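Local coordinates for 3-carboxy-cis,cis-muconate cycloisomerase (Acinetobacter calcoaceticus, PDB 1Q5N), which is an elongated, mostly helical cycloisomerase of the fumarase/aspartase superfamily, assembled as a tetramer of four identical chains, at residues D23-L26 / V27-V31; K253-R256 / D257-L260; N437-D440 / Q441-A444; H390-E393 / A394-T398. One frame throughout, in Å; residues are numbered along the deposited sequence.

How the contacts relate
Each contact joins successive turns of its own helix, and the chemistry follows the place in the tetramer. Contact 2 is the buried one, on a long helix of the central bundle, and combines a salt bridge, a CH-pi contact and a serine-water link. Contact 3, about 22 Å away between centres, also meets the third subunit, but through a pair of side-chain amides, and an aspartate, at the start of a short helix. Contact 1, across the chain's centre from the others, is partly buried and rests largely on backbone bonds, with the second subunit bonded to D23 and packed on L26 and V27. Contact 4 is the outlier, some 72 Å from contact 1 between centres, partly open to solvent and touched by no other chain of the assembly.

Contact 1: residues D23-L26 / V27-V31; sequences DRAL and VSYMV
Y29 lays one side of its ring against A25, a turn earlier on the same helix, with CE2 of Y29 4.1 Å from the methyl CB of A25. CG of Y29 stands anti to its own carbonyl carbon (chi1 -72°), which swings the ring back toward the helix start. There the CA of L26 sits at the ring edge, and CD2 of Y29 comes within 2.9 Å of A25 O, a tight approach from an oblique direction. The same oxygen accepts the backbone N-H of Y29 at 2.9 Å.

The other carbonyls of residues 23-26 are satisfied in the same way. D23 O accepts the N-H of V27 at 3.0 Å, R24 O that of S28 and L26 O that of M30; V27 O continues the series by accepting from V31 N. At the helix start, A25 N is paired with OG of S22. Between L26 and M30 there is a looser apolar meeting, CG of L26 to SD of M30 at 4.3 Å. The polar ends look elsewhere: the hydroxyl of Y29 bonds to the carboxylate of D124, while OD2 of D23 accepts the backbone N-H of L7 of the second subunit.

The first turns of helix 23-43 are wedged among several helices. L26, Y29 and M30 lean on helix 110-146, V27 and M30 meet F85 of helix 82-94, and V27 also reaches helices 62-65 and 68-78.

Contact 2: residues K253-R256 / D257-L260; sequences KMAR and DWSL
K253 and D257 form a salt bridge one turn apart on helix 235-261, one of the five long helices that each subunit gives to the central bundle of this superfamily. NZ of K253 meets OD2 of D257 at 2.7 Å, on the syn side and 19° out of the carboxylate plane. The lysine chain, bent at chi2 (-87°) and again at chi4, runs forward along the helix to D257. The third subunit completes the pair: its Q315 and H317 offer carbonyl oxygens to NZ, and H317 N donates to OD1 of D257.

Backbone bonds run from D257, W258, S259 and L260 to the carbonyls four residues earlier. The S259 hydroxyl lies near two of these, with OG 2.9 Å from A255 O and 3.2 Å from R256 O; its single proton could go to either. A water donates to S259 OG at 2.9 Å and accepts a weak bond from NE of R256, whose NH1 forms a salt bridge with E316 of the third subunit. NE1 of W258 is bonded to the carboxylate of E271.

W258 packs on CB of A255 (CH2, 3.9 Å) and CB of M254 (CZ3, 4.1 Å), while CD of R256 passes CD1 of L260 at 4.0 Å. The indole is laid back over the preceding turn, and CA of A255 sits 3.5 Å from the centroid of the W258 six-membered ring, 11° off its normal, a CH-pi contact.

Contact 3: residues N437-D440 / Q441-A444; sequences NIQD and QIDA
NE2 of Q441 is gripped from two sides of the subunit boundary: it donates to OD1 of N437 at 2.8 Å and to the carbonyl of G201 of the third subunit. CG of Q441 is anti to its carbonyl carbon (chi1 -71°) and the chain extended beyond it, which carries the amide back beside N437. The bond to N437 is fairly straight, 159° at the hydrogen, and its acceptor lies in the amide plane of Q441. Seen from N437, however, the donor is tilted well out of the carbonyl plane; the two amides are turned 52° against each other and the side chains cross at about a right angle. OE1 of Q441 is occupied too, by NE2 of H168 and by T229 N of the third subunit, which should fix which way round the amide sits. N437 ND2 and D440 OD2 both bond to S211 OG of that subunit.

N437 stands just before helix 438-447, and its own carbonyl accepts Q441 N at 3.1 Å, so this residue pair is tied by backbone and side chain alike. On another face, CG2 of I438 packs on CD1 of I442 at 3.9 Å. Q439 and D443 share R148, the aspartate through a salt bridge. With isoleucines mainly on strand 163-165 and helix 166-191, and N437, D440 and Q441 reaching the third subunit, it reads as an amphipathic helix at a subunit interface.

Contact 4: residues H390-E393 / A394-T398; sequences HVVE and AACKT
Within helix 385-402, part of the C-terminal helical region far from the chain's centre, V392 and C396 meet on the buried face. CG1 of V392 comes to 4.3 Å from SG of C396, whose sulfur is held beside its own backbone N (chi1 -70°) and lies 3.3 Å from V392 O. That carbonyl accepts the C396 backbone N-H at 2.9 Å. The pair packs against A372 of helix 372-383, and A395 joins C396 in touching L406 of helix 406-410.

The backbone bonds are uneven. A394 N to H390 O is weak at 3.3 Å, whereas one turn on A394 O is gripped twice by T398: OG1 reaches it at 2.9 Å and the backbone N at 3.0 Å, from opposite faces of the carbonyl plane. The hydroxyl thus donates within its own helix.

On the outer face E393 and K397 stand a turn apart with extended chains. OE2 of E393 and NZ of K397 remain 4.8 Å apart, too far for a salt bridge, though their opposite charges may still attract weakly. V392, A395 and C396 face the neighbouring helices, E393 and K397 the outside: this is the pattern of an amphipathic helix packed on one side of a small helical domain.

Contact 1: residues D23-L26 / V27-V31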
loop_
_atom_site.group_PDB
_atom_site.type_symbol
_atom_site.label_atom_id
_atom_site.label_comp_id
_atom_site.label_asym_id
_atom_site.label_seq_id
_atom_site.Cartn_x
_atom_site.Cartn_y
_atom_site.Cartn_z
ATOM N N ASP A 23 -18.308 -16.978 -9.268
ATOM C CA ASP A 23 -19.606 -16.832 -8.632
ATOM C C ASP A 23 -20.294 -18.181 -8.402
ATOM O O ASP A 23 -20.863 -18.461 -7.330
ATOM C CB ASP A 23 -20.519 -15.945 -9.481
ATOM C CG ASP A 23 -20.077 -14.485 -9.489
ATOM O OD1 ASP A 23 -19.358 -14.051 -8.567
ATOM O OD2 ASP A 23 -20.449 -13.755 -10.424
ATOM N N ARG A 24 -20.189 -19.026 -9.416
ATOM C CA ARG A 24 -20.795 -20.327 -9.403
ATOM C C ARG A 24 -20.172 -21.214 -8.315
ATOM O O ARG A 24 -20.899 -21.847 -7.545
ATOM C CB ARG A 24 -20.658 -20.913 -10.800
ATOM C CG ARG A 24 -21.511 -22.115 -11.041
ATOM C CD ARG A 24 -22.105 -22.138 -12.471
ATOM N NE ARG A 24 -22.912 -23.348 -12.619
ATOM C CZ ARG A 24 -22.435 -24.575 -12.364
ATOM N NH1 ARG A 24 -21.159 -24.732 -11.964
ATOM N NH2 ARG A 24 -23.238 -25.641 -12.471
ATOM N N ALA A 25 -18.841 -21.259 -8.212
ATOM C CA ALA A 25 -18.286 -22.076 -7.149
ATOM C C ALA A 25 -18.618 -21.501 -5.765
ATOM O O ALA A 25 -18.863 -22.269 -4.813
ATOM C CB ALA A 25 -16.748 -22.242 -7.296
ATOM N N LEU A 26 -18.629 -20.173 -5.646
ATOM C CA LEU A 26 -18.902 -19.558 -4.352
ATOM C C LEU A 26 -20.281 -20.010 -3.845
ATOM O O LEU A 26 -20.418 -20.476 -2.708
ATOM C CB LEU A 26 -18.833 -18.015 -4.418
ATOM C CG LEU A 26 -19.251 -17.342 -3.084
ATOM C CD1 LEU A 26 -18.258 -17.686 -1.963
ATOM C CD2 LEU A 26 -19.377 -15.851 -3.278
ATOM N N VAL A 27 -21.293 -19.893 -4.710
ATOM C CA VAL A 27 -22.655 -20.325 -4.353
ATOM C C VAL A 27 -22.684 -21.843 -4.066
ATOM O O VAL A 27 -23.425 -22.301 -3.200
ATOM C CB VAL A 27 -23.678 -19.965 -5.451
ATOM C CG1 VAL A 27 -25.055 -20.541 -5.058
ATOM C CG2 VAL A 27 -23.761 -18.416 -5.620
ATOM N N SER A 28 -21.849 -22.613 -4.759
ATOM C CA SER A 28 -21.760 -24.042 -4.523
ATOM C C SER A 28 -21.311 -24.313 -3.111
ATOM O O SER A 28 -21.872 -25.156 -2.415
ATOM C CB SER A 28 -20.725 -24.674 -5.438
ATOM O OG SER A 28 -21.379 -25.560 -6.292
ATOM N N TYR A 29 -20.276 -23.592 -2.690
ATOM C CA TYR A 29 -19.728 -23.773 -1.348
ATOM C C TYR A 29 -20.730 -23.301 -0.297
ATOM O O TYR A 29 -20.786 -23.856 0.807
ATOM C CB TYR A 29 -18.400 -23.009 -1.189
ATOM C CG TYR A 29 -17.233 -23.620 -1.928
ATOM C CD1 TYR A 29 -16.656 -24.811 -1.478
ATOM C CD2 TYR A 29 -16.632 -22.963 -3.013
ATOM C CE1 TYR A 29 -15.511 -25.335 -2.066
ATOM C CE2 TYR A 29 -15.462 -23.494 -3.629
ATOM C CZ TYR A 29 -14.914 -24.684 -3.137
ATOM O OH TYR A 29 -13.785 -25.253 -3.696
ATOM N N MET A 30 -21.527 -22.290 -0.630
ATOM C CA MET A 30 -22.529 -21.815 0.338
ATOM C C MET A 30 -23.591 -22.903 0.528
ATOM O O MET A 30 -24.065 -23.145 1.670
ATOM C CB MET A 30 -23.186 -20.507 -0.131
ATOM C CG MET A 30 -22.210 -19.306 -0.030
ATOM S SD MET A 30 -22.872 -17.805 -0.804
ATOM C CE MET A 30 -23.846 -17.293 0.519
ATOM N N VAL A 31 -23.955 -23.547 -0.581
ATOM C CA VAL A 31 -24.921 -24.632 -0.531
ATOM C C VAL A 31 -24.316 -25.720 0.372
ATOM O O VAL A 31 -24.968 -26.216 1.301
ATOM C CB VAL A 31 -25.188 -25.206 -1.935
ATOM C CG1 VAL A 31 -25.918 -26.585 -1.826
ATOM C CG2 VAL A 31 -26.028 -24.199 -2.759
#

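Contact 2: residues K253-R256 / D257-L260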
loop_
_atom_site.group_PDB
_atom_site.type_symbol
_atom_site.label_atom_id
_atom_site.label_comp_id
_atom_site.label_asym_id
_atom_site.label_seq_id
_atom_site.Cartn_x
_atom_site.Cartn_y
_atom_site.Cartn_z
ATOM N N LYS A 253 11.235 -12.436 -7.275
ATOM C CA LYS A 253 12.690 -12.296 -7.261
ATOM C C LYS A 253 13.337 -13.156 -8.365
ATOM O O LYS A 253 14.294 -12.717 -9.020
ATOM C CB LYS A 253 13.242 -12.670 -5.856
ATOM C CG LYS A 253 14.775 -12.507 -5.714
ATOM C CD LYS A 253 15.567 -13.762 -6.164
ATOM C CE LYS A 253 17.061 -13.626 -5.840
ATOM N NZ LYS A 253 17.725 -12.460 -6.522
ATOM N N MET A 254 12.798 -14.370 -8.574
ATOM C CA MET A 254 13.311 -15.268 -9.607
ATOM C C MET A 254 13.057 -14.667 -11.013
ATOM O O MET A 254 13.943 -14.679 -11.859
ATOM C CB MET A 254 12.630 -16.625 -9.459
ATOM C CG MET A 254 12.952 -17.285 -8.102
ATOM S SD MET A 254 11.890 -18.706 -7.892
ATOM C CE MET A 254 12.428 -19.784 -9.271
ATOM N N ALA A 255 11.863 -14.113 -11.234
ATOM C CA ALA A 255 11.524 -13.532 -12.535
ATOM C C ALA A 255 12.413 -12.297 -12.811
ATOM O O ALA A 255 12.785 -12.030 -13.971
ATOM C CB ALA A 255 10.002 -13.107 -12.582
ATOM N N ARG A 256 12.712 -11.519 -11.769
ATOM C CA ARG A 256 13.610 -10.374 -11.992
ATOM C C ARG A 256 14.953 -10.938 -12.502
ATOM O O ARG A 256 15.491 -10.447 -13.479
ATOM C CB ARG A 256 13.829 -9.578 -10.691
ATOM C CG ARG A 256 14.972 -8.502 -10.687
ATOM C CD ARG A 256 14.841 -7.418 -11.772
ATOM N NE ARG A 256 13.515 -6.820 -11.875
ATOM C CZ ARG A 256 12.975 -5.985 -10.985
ATOM N NH1 ARG A 256 13.653 -5.629 -9.872
ATOM N NH2 ARG A 256 11.785 -5.449 -11.236
ATOM N N ASP A 257 15.467 -11.971 -11.842
ATOM C CA ASP A 257 16.744 -12.570 -12.228
ATOM C C ASP A 257 16.786 -13.205 -13.643
ATOM O O ASP A 257 17.691 -12.884 -14.437
ATOM C CB ASP A 257 17.216 -13.623 -11.188
ATOM C CG ASP A 257 17.645 -12.996 -9.885
ATOM O OD1 ASP A 257 17.785 -11.745 -9.807
ATOM O OD2 ASP A 257 17.856 -13.729 -8.915
ATOM N N TRP A 258 15.816 -14.061 -13.987
ATOM C CA TRP A 258 15.928 -14.677 -15.280
ATOM C C TRP A 258 15.678 -13.677 -16.405
ATOM O O TRP A 258 16.270 -13.813 -17.484
ATOM C CB TRP A 258 15.063 -15.973 -15.391
ATOM C CG TRP A 258 13.602 -15.792 -15.714
ATOM C CD1 TRP A 258 13.087 -15.265 -16.849
ATOM C CD2 TRP A 258 12.470 -16.206 -14.921
ATOM N NE1 TRP A 258 11.721 -15.323 -16.837
ATOM C CE2 TRP A 258 11.310 -15.899 -15.668
ATOM C CE3 TRP A 258 12.336 -16.814 -13.662
ATOM C CZ2 TRP A 258 9.999 -16.175 -15.207
ATOM C CZ3 TRP A 258 11.026 -17.088 -13.195
ATOM C CH2 TRP A 258 9.881 -16.764 -13.978
ATOM N N SER A 259 14.867 -12.638 -16.180
ATOM C CA SER A 259 14.670 -11.694 -17.299
ATOM C C SER A 259 15.931 -10.838 -17.448
ATOM O O SER A 259 16.248 -10.382 -18.535
ATOM C CB SER A 259 13.410 -10.821 -17.101
ATOM O OG SER A 259 13.462 -10.023 -15.940
ATOM N N LEU A 260 16.660 -10.605 -16.356
ATOM C CA LEU A 260 17.908 -9.837 -16.479
ATOM C C LEU A 260 18.919 -10.726 -17.257
ATOM O O LEU A 260 19.746 -10.229 -18.050
ATOM C CB LEU A 260 18.509 -9.499 -15.108
ATOM C CG LEU A 260 17.874 -8.306 -14.376
ATOM C CD1 LEU A 260 18.560 -8.164 -13.016
ATOM C CD2 LEU A 260 18.031 -7.016 -15.195
HETATM O O HOH W 1 13.567 -7.408 -14.611
#

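Contact 3: residues N437-D440 / Q441-A444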
loop_
_atom_site.group_PDB
_atom_site.type_symbol
_atom_site.label_atom_id
_atom_site.label_comp_id
_atom_site.label_asym_id
_atom_site.label_seq_id
_atom_site.Cartn_x
_atom_site.Cartn_y
_atom_site.Cartn_z
ATOM N N ASN A 437 32.750 -22.137 -0.555
ATOM C CA ASN A 437 32.004 -23.318 -0.156
ATOM C C ASN A 437 30.669 -23.457 -0.879
ATOM O O ASN A 437 29.712 -23.973 -0.312
ATOM C CB ASN A 437 31.782 -23.332 1.365
ATOM C CG ASN A 437 30.600 -22.445 1.794
ATOM O OD1 ASN A 437 30.268 -21.443 1.136
ATOM N ND2 ASN A 437 29.985 -22.797 2.912
ATOM N N ILE A 438 30.591 -23.037 -2.142
ATOM C CA ILE A 438 29.322 -23.178 -2.864
ATOM C C ILE A 438 28.792 -24.624 -2.969
ATOM O O ILE A 438 27.592 -24.844 -2.928
ATOM C CB ILE A 438 29.412 -22.549 -4.281
ATOM C CG1 ILE A 438 29.222 -21.036 -4.186
ATOM C CG2 ILE A 438 28.396 -23.154 -5.195
ATOM C CD1 ILE A 438 29.321 -20.369 -5.509
ATOM N N GLN A 439 29.683 -25.609 -3.113
ATOM C CA GLN A 439 29.260 -27.009 -3.233
ATOM C C GLN A 439 28.711 -27.515 -1.912
ATOM O O GLN A 439 27.743 -28.269 -1.915
ATOM C CB GLN A 439 30.420 -27.887 -3.769
ATOM C CG GLN A 439 30.861 -27.423 -5.204
ATOM C CD GLN A 439 29.688 -27.326 -6.155
ATOM O OE1 GLN A 439 28.737 -28.087 -6.037
ATOM N NE2 GLN A 439 29.744 -26.405 -7.117
ATOM N N ASP A 440 29.291 -27.077 -0.788
ATOM C CA ASP A 440 28.754 -27.459 0.525
ATOM C C ASP A 440 27.323 -26.895 0.647
ATOM O O ASP A 440 26.404 -27.583 1.161
ATOM C CB ASP A 440 29.576 -26.864 1.700
ATOM C CG ASP A 440 30.958 -27.501 1.872
ATOM O OD1 ASP A 440 31.240 -28.528 1.207
ATOM O OD2 ASP A 440 31.767 -26.971 2.675
ATOM N N GLN A 441 27.117 -25.643 0.188
ATOM C CA GLN A 441 25.776 -25.030 0.284
ATOM C C GLN A 441 24.790 -25.774 -0.589
ATOM O O GLN A 441 23.661 -26.054 -0.145
ATOM C CB GLN A 441 25.800 -23.544 -0.083
ATOM C CG GLN A 441 26.505 -22.642 0.970
ATOM C CD GLN A 441 26.538 -21.176 0.524
ATOM O OE1 GLN A 441 25.489 -20.577 0.243
ATOM N NE2 GLN A 441 27.738 -20.599 0.447
ATOM N N ILE A 442 25.193 -26.123 -1.815
ATOM C CA ILE A 442 24.266 -26.854 -2.647
ATOM C C ILE A 442 23.948 -28.232 -1.996
ATOM O O ILE A 442 22.793 -28.662 -1.993
ATOM C CB ILE A 442 24.823 -27.029 -4.078
ATOM C CG1 ILE A 442 24.962 -25.628 -4.726
ATOM C CG2 ILE A 442 23.937 -28.019 -4.880
ATOM C CD1 ILE A 442 25.480 -25.615 -6.185
ATOM N N ASP A 443 24.953 -28.917 -1.432
ATOM C CA ASP A 443 24.698 -30.217 -0.799
ATOM C C ASP A 443 23.758 -30.038 0.404
ATOM O O ASP A 443 22.889 -30.881 0.654
ATOM C CB ASP A 443 25.992 -30.890 -0.278
ATOM C CG ASP A 443 26.879 -31.422 -1.395
ATOM O OD1 ASP A 443 26.354 -31.841 -2.452
ATOM O OD2 ASP A 443 28.119 -31.429 -1.191
ATOM N N ALA A 444 24.001 -28.981 1.182
ATOM C CA ALA A 444 23.184 -28.702 2.347
ATOM C C ALA A 444 21.717 -28.540 1.922
ATOM O O ALA A 444 20.844 -29.125 2.584
ATOM C CB ALA A 444 23.701 -27.460 3.094
#

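Contact 4: residues H390-E393 / A394-T398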
loop_
_atom_site.group_PDB
_atom_site.type_symbol
_atom_site.label_atom_id
_atom_site.label_comp_id
_atom_site.label_asym_id
_atom_site.label_seq_id
_atom_site.Cartn_x
_atom_site.Cartn_y
_atom_site.Cartn_z
ATOM N N HIS A 390 49.838 -5.366 -2.794
ATOM C CA HIS A 390 50.504 -4.343 -3.559
ATOM C C HIS A 390 50.945 -4.768 -4.942
ATOM O O HIS A 390 50.930 -3.973 -5.883
ATOM C CB HIS A 390 51.694 -3.749 -2.802
ATOM C CG HIS A 390 52.287 -2.561 -3.498
ATOM N ND1 HIS A 390 51.648 -1.325 -3.535
ATOM C CD2 HIS A 390 53.359 -2.449 -4.318
ATOM C CE1 HIS A 390 52.300 -0.525 -4.354
ATOM N NE2 HIS A 390 53.344 -1.176 -4.849
ATOM N N VAL A 391 51.358 -6.006 -5.106
ATOM C CA VAL A 391 51.753 -6.429 -6.439
ATOM C C VAL A 391 50.530 -6.547 -7.403
ATOM O O VAL A 391 50.608 -6.211 -8.602
ATOM C CB VAL A 391 52.504 -7.746 -6.328
ATOM C CG1 VAL A 391 52.642 -8.417 -7.689
ATOM C CG2 VAL A 391 53.876 -7.456 -5.720
ATOM N N VAL A 392 49.395 -6.985 -6.853
ATOM C CA VAL A 392 48.199 -7.174 -7.641
ATOM C C VAL A 392 47.575 -5.844 -8.055
ATOM O O VAL A 392 47.161 -5.678 -9.198
ATOM C CB VAL A 392 47.197 -8.099 -6.893
ATOM C CG1 VAL A 392 45.891 -8.214 -7.664
ATOM C CG2 VAL A 392 47.811 -9.489 -6.765
ATOM N N GLU A 393 47.534 -4.892 -7.136
ATOM C CA GLU A 393 47.000 -3.583 -7.456
ATOM C C GLU A 393 47.842 -2.878 -8.557
ATOM O O GLU A 393 47.293 -2.261 -9.460
ATOM C CB GLU A 393 46.948 -2.738 -6.193
ATOM C CG GLU A 393 46.650 -1.288 -6.466
ATOM C CD GLU A 393 46.929 -0.427 -5.234
ATOM O OE1 GLU A 393 47.836 -0.823 -4.420
ATOM O OE2 GLU A 393 46.252 0.642 -5.091
ATOM N N ALA A 394 49.163 -2.987 -8.497
ATOM C CA ALA A 394 49.989 -2.361 -9.521
ATOM C C ALA A 394 49.753 -3.076 -10.876
ATOM O O ALA A 394 49.747 -2.448 -11.949
ATOM C CB ALA A 394 51.485 -2.443 -9.115
ATOM N N ALA A 395 49.558 -4.398 -10.825
ATOM C CA ALA A 395 49.297 -5.176 -12.041
ATOM C C ALA A 395 47.953 -4.791 -12.676
ATOM O O ALA A 395 47.816 -4.780 -13.916
ATOM C CB ALA A 395 49.326 -6.665 -11.722
ATOM N N CYS A 396 46.959 -4.490 -11.837
ATOM C CA CYS A 396 45.638 -4.111 -12.368
ATOM C C CYS A 396 45.752 -2.783 -13.109
ATOM O O CYS A 396 45.181 -2.641 -14.184
ATOM C CB CYS A 396 44.581 -3.999 -11.246
ATOM S SG CYS A 396 44.086 -5.614 -10.502
ATOM N N LYS A 397 46.503 -1.835 -12.533
ATOM C CA LYS A 397 46.741 -0.528 -13.147
ATOM C C LYS A 397 47.424 -0.690 -14.515
ATOM O O LYS A 397 47.070 -0.036 -15.496
ATOM C CB LYS A 397 47.666 0.312 -12.258
ATOM C CG LYS A 397 46.964 1.148 -11.239
ATOM C CD LYS A 397 47.997 1.813 -10.376
ATOM C CE LYS A 397 47.317 2.725 -9.392
ATOM N NZ LYS A 397 48.308 3.349 -8.439
ATOM N N THR A 398 48.428 -1.561 -14.547
ATOM C CA THR A 398 49.157 -1.806 -15.756
ATOM C C THR A 398 48.265 -2.465 -16.792
ATOM O O THR A 398 48.285 -2.052 -17.965
ATOM C CB THR A 398 50.389 -2.699 -15.512
ATOM O OG1 THR A 398 51.198 -2.116 -14.484
ATOM C CG2 THR A 398 51.219 -2.796 -16.759
#